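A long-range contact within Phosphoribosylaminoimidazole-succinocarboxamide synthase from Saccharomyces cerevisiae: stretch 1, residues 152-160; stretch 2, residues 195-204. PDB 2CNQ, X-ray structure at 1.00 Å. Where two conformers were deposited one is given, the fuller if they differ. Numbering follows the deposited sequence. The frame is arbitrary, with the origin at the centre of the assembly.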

# COMPACT_ATOMS: atom_id res chain seq x y z
N GLN A 152 14.13 8.84 -12.95
CA GLN A 152 14.41 8.02 -14.08
C GLN A 152 14.04 6.60 -13.77
O GLN A 152 14.16 6.11 -12.65
N GLU A 153 13.66 5.91 -14.82
CA GLU A 153 13.40 4.52 -14.74
C GLU A 153 14.69 3.76 -14.52
O GLU A 153 15.68 4.02 -15.19
N PHE A 154 14.67 2.81 -13.61
CA PHE A 154 15.77 1.90 -13.51
C PHE A 154 15.78 1.02 -14.74
O PHE A 154 14.79 0.77 -15.34
N PRO A 155 16.92 0.45 -15.07
CA PRO A 155 16.94 -0.48 -16.20
C PRO A 155 15.98 -1.62 -16.04
O PRO A 155 15.34 -2.03 -16.99
N GLU A 156 15.87 -2.10 -14.81
CA GLU A 156 14.89 -3.08 -14.45
C GLU A 156 14.37 -2.68 -13.09
O GLU A 156 15.08 -2.12 -12.31
N PRO A 157 13.12 -2.99 -12.79
CA PRO A 157 12.66 -2.67 -11.44
C PRO A 157 13.43 -3.44 -10.43
O PRO A 157 13.87 -4.55 -10.71
N ILE A 158 13.58 -2.86 -9.26
CA ILE A 158 14.39 -3.44 -8.26
C ILE A 158 13.65 -3.62 -6.98
O ILE A 158 12.92 -2.75 -6.51
N PHE A 159 13.84 -4.78 -6.39
CA PHE A 159 13.42 -5.08 -5.05
C PHE A 159 14.34 -4.39 -4.08
O PHE A 159 15.53 -4.60 -4.09
N THR A 160 13.75 -3.56 -3.24
CA THR A 160 14.49 -2.77 -2.31
C THR A 160 13.78 -2.86 -0.98
O THR A 160 12.94 -2.05 -0.66
N ALA A 195 8.00 -10.07 -6.35
CA ALA A 195 7.62 -8.68 -6.24
C ALA A 195 7.90 -7.96 -7.52
O ALA A 195 7.09 -7.17 -7.96
N VAL A 196 9.05 -8.18 -8.12
CA VAL A 196 9.37 -7.51 -9.34
C VAL A 196 8.44 -7.96 -10.43
O VAL A 196 8.00 -7.16 -11.22
N LYS A 197 8.12 -9.23 -10.47
CA LYS A 197 7.22 -9.72 -11.47
C LYS A 197 5.87 -9.06 -11.36
O LYS A 197 5.30 -8.61 -12.33
N LEU A 198 5.34 -9.01 -10.14
CA LEU A 198 4.05 -8.40 -9.93
C LEU A 198 4.11 -6.95 -10.28
O LEU A 198 3.25 -6.43 -10.95
N TYR A 199 5.12 -6.27 -9.80
CA TYR A 199 5.26 -4.88 -10.09
C TYR A 199 5.31 -4.64 -11.57
O TYR A 199 4.65 -3.77 -12.06
N SER A 200 6.13 -5.38 -12.28
CA SER A 200 6.28 -5.13 -13.69
C SER A 200 5.00 -5.31 -14.43
O SER A 200 4.69 -4.54 -15.31
N LYS A 201 4.24 -6.33 -14.09
CA LYS A 201 2.98 -6.54 -14.73
C LYS A 201 2.08 -5.38 -14.49
O LYS A 201 1.41 -4.89 -15.38
N CYS A 202 2.02 -4.92 -13.26
CA CYS A 202 1.17 -3.82 -12.94
C CYS A 202 1.67 -2.53 -13.54
O CYS A 202 0.88 -1.73 -13.99
N LYS A 203 2.97 -2.36 -13.56
CA LYS A 203 3.57 -1.19 -14.15
C LYS A 203 3.20 -1.09 -15.60
O LYS A 203 2.85 -0.04 -16.08
N ASP A 204 3.30 -2.18 -16.32
CA ASP A 204 3.03 -2.13 -17.73
C ASP A 204 1.58 -1.83 -17.97
O ASP A 204 1.24 -1.05 -18.82

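Pro 157 is the hub of this contact. Its CA-to-CB bond points toward the helix, and its compact ring, puckered C-gamma exo, presents CG to Tyr 199, Ser 200 and Lys 203. CG of Pro 157 lies 3.5 Å from CE2 of Tyr 199, near the plane of that ring and so at its edge, 3.5 Å from OG of Ser 200, and 4.1 Å from CE of Lys 203. Tyr 199, with chi1 t, brings the edge of its ring to the proline, while its OH is hydrogen-bonded elsewhere in the structure. Ser 200, a small residue, lies beside the proline; its m rotamer turns OG back along the helix, where a weak hydrogen bond from Ser 200 OG to Val 196 O, at 3.2 Å, is possible.

One turn earlier, Val 196 (t) packs against the strand: CG1 is 4.2 Å from Pro 157 CB, and Val 196 CG2 is 3.8 Å from both Pro 157 O and Phe 159 N. Phe 159 (t) lies sideways; Ile 158 points away.

At the other end Lys 203 begins extended, t then t, and bends at chi3 and chi4, both p. CE lies near Pro 157, and the last torsion sets the direction of NZ. Lys 203 NZ makes a salt bridge to Asp 204 OD2 at 2.9 Å. The extended Glu 153 (t, t) brings OE1 to 4.0 Å from Lys 203 NZ, a long salt bridge. No hydrogen bond joins the two stretches.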

# COMPACT_ATOMS: atom_id res chain seq x y z
CB GLN A 152 15.86 8.13 -14.45
CG GLN A 152 16.23 7.42 -15.71
CD GLN A 152 17.57 7.83 -16.23
OE1 GLN A 152 18.09 8.86 -15.83
NE2 GLN A 152 18.14 7.02 -17.08
CB GLU A 153 12.74 4.07 -16.03
CG GLU A 153 12.18 2.67 -16.00
CD GLU A 153 11.15 2.42 -17.09
OE1 GLU A 153 10.32 1.51 -16.90
OE2 GLU A 153 11.16 3.12 -18.11
CB PHE A 154 15.62 1.03 -12.30
CG PHE A 154 15.84 1.74 -11.02
CD1 PHE A 154 17.11 2.07 -10.61
CD2 PHE A 154 14.78 2.04 -10.19
CE1 PHE A 154 17.32 2.69 -9.42
CE2 PHE A 154 14.99 2.66 -9.01
CZ PHE A 154 16.25 3.00 -8.61
CB PRO A 155 18.37 -0.98 -16.20
CG PRO A 155 19.14 0.05 -15.52
CD PRO A 155 18.26 0.70 -14.53
CB GLU A 156 15.52 -4.45 -14.31
CG GLU A 156 16.05 -5.02 -15.58
CD GLU A 156 14.99 -5.26 -16.61
OE1 GLU A 156 13.81 -5.41 -16.25
OE2 GLU A 156 15.35 -5.32 -17.80
CB PRO A 157 11.21 -3.12 -11.48
CG PRO A 157 10.86 -3.10 -12.91
CD PRO A 157 12.08 -3.59 -13.61
CB ILE A 158 15.66 -2.68 -8.06
CG1 ILE A 158 15.47 -1.22 -7.77
CG2 ILE A 158 16.55 -2.89 -9.30
CD1 ILE A 158 16.71 -0.53 -7.36
CB PHE A 159 13.49 -6.57 -4.88
CG PHE A 159 13.37 -7.03 -3.47
CD1 PHE A 159 14.39 -7.75 -2.90
CD2 PHE A 159 12.23 -6.82 -2.72
CE1 PHE A 159 14.27 -8.27 -1.64
CE2 PHE A 159 12.13 -7.31 -1.45
CZ PHE A 159 13.15 -8.05 -0.92
CB THR A 160 14.67 -1.35 -2.77
OG1 THR A 160 13.41 -0.70 -2.84
CG2 THR A 160 15.31 -1.29 -4.12
CB ALA A 195 8.36 -8.06 -5.09
CB VAL A 196 10.83 -7.71 -9.72
CG1 VAL A 196 11.08 -7.33 -11.14
CG2 VAL A 196 11.69 -6.91 -8.76
CB LYS A 197 7.10 -11.20 -11.33
CG LYS A 197 6.41 -11.82 -12.49
CD LYS A 197 6.32 -13.31 -12.36
CE LYS A 197 7.62 -13.98 -12.58
NZ LYS A 197 7.41 -15.44 -12.83
CB LEU A 198 3.59 -8.57 -8.50
CG LEU A 198 3.43 -9.99 -8.02
CD1 LEU A 198 3.02 -10.00 -6.59
CD2 LEU A 198 2.43 -10.75 -8.86
CB TYR A 199 6.51 -4.31 -9.44
CG TYR A 199 6.83 -2.98 -9.96
CD1 TYR A 199 6.23 -1.87 -9.48
CD2 TYR A 199 7.74 -2.84 -10.98
CE1 TYR A 199 6.49 -0.63 -10.02
CE2 TYR A 199 8.00 -1.61 -11.52
CZ TYR A 199 7.37 -0.51 -11.03
OH TYR A 199 7.68 0.65 -11.63
CB SER A 200 7.33 -6.02 -14.28
OG SER A 200 8.59 -5.53 -13.89
CB LYS A 201 2.36 -7.81 -14.22
CG LYS A 201 1.03 -8.09 -14.83
CD LYS A 201 0.46 -9.41 -14.42
CE LYS A 201 -0.95 -9.53 -14.89
NZ LYS A 201 -1.45 -10.89 -14.82
CB CYS A 202 1.02 -3.69 -11.44
SG CYS A 202 0.23 -5.09 -10.71
CB LYS A 203 5.08 -1.27 -14.00
CG LYS A 203 5.80 -0.07 -14.57
CD LYS A 203 7.31 -0.19 -14.73
CE LYS A 203 7.84 -1.54 -15.23
NZ LYS A 203 7.93 -1.66 -16.71
CB ASP A 204 3.42 -3.42 -18.38
CG ASP A 204 4.91 -3.57 -18.47
OD1 ASP A 204 5.32 -4.69 -18.81
OD2 ASP A 204 5.64 -2.60 -18.22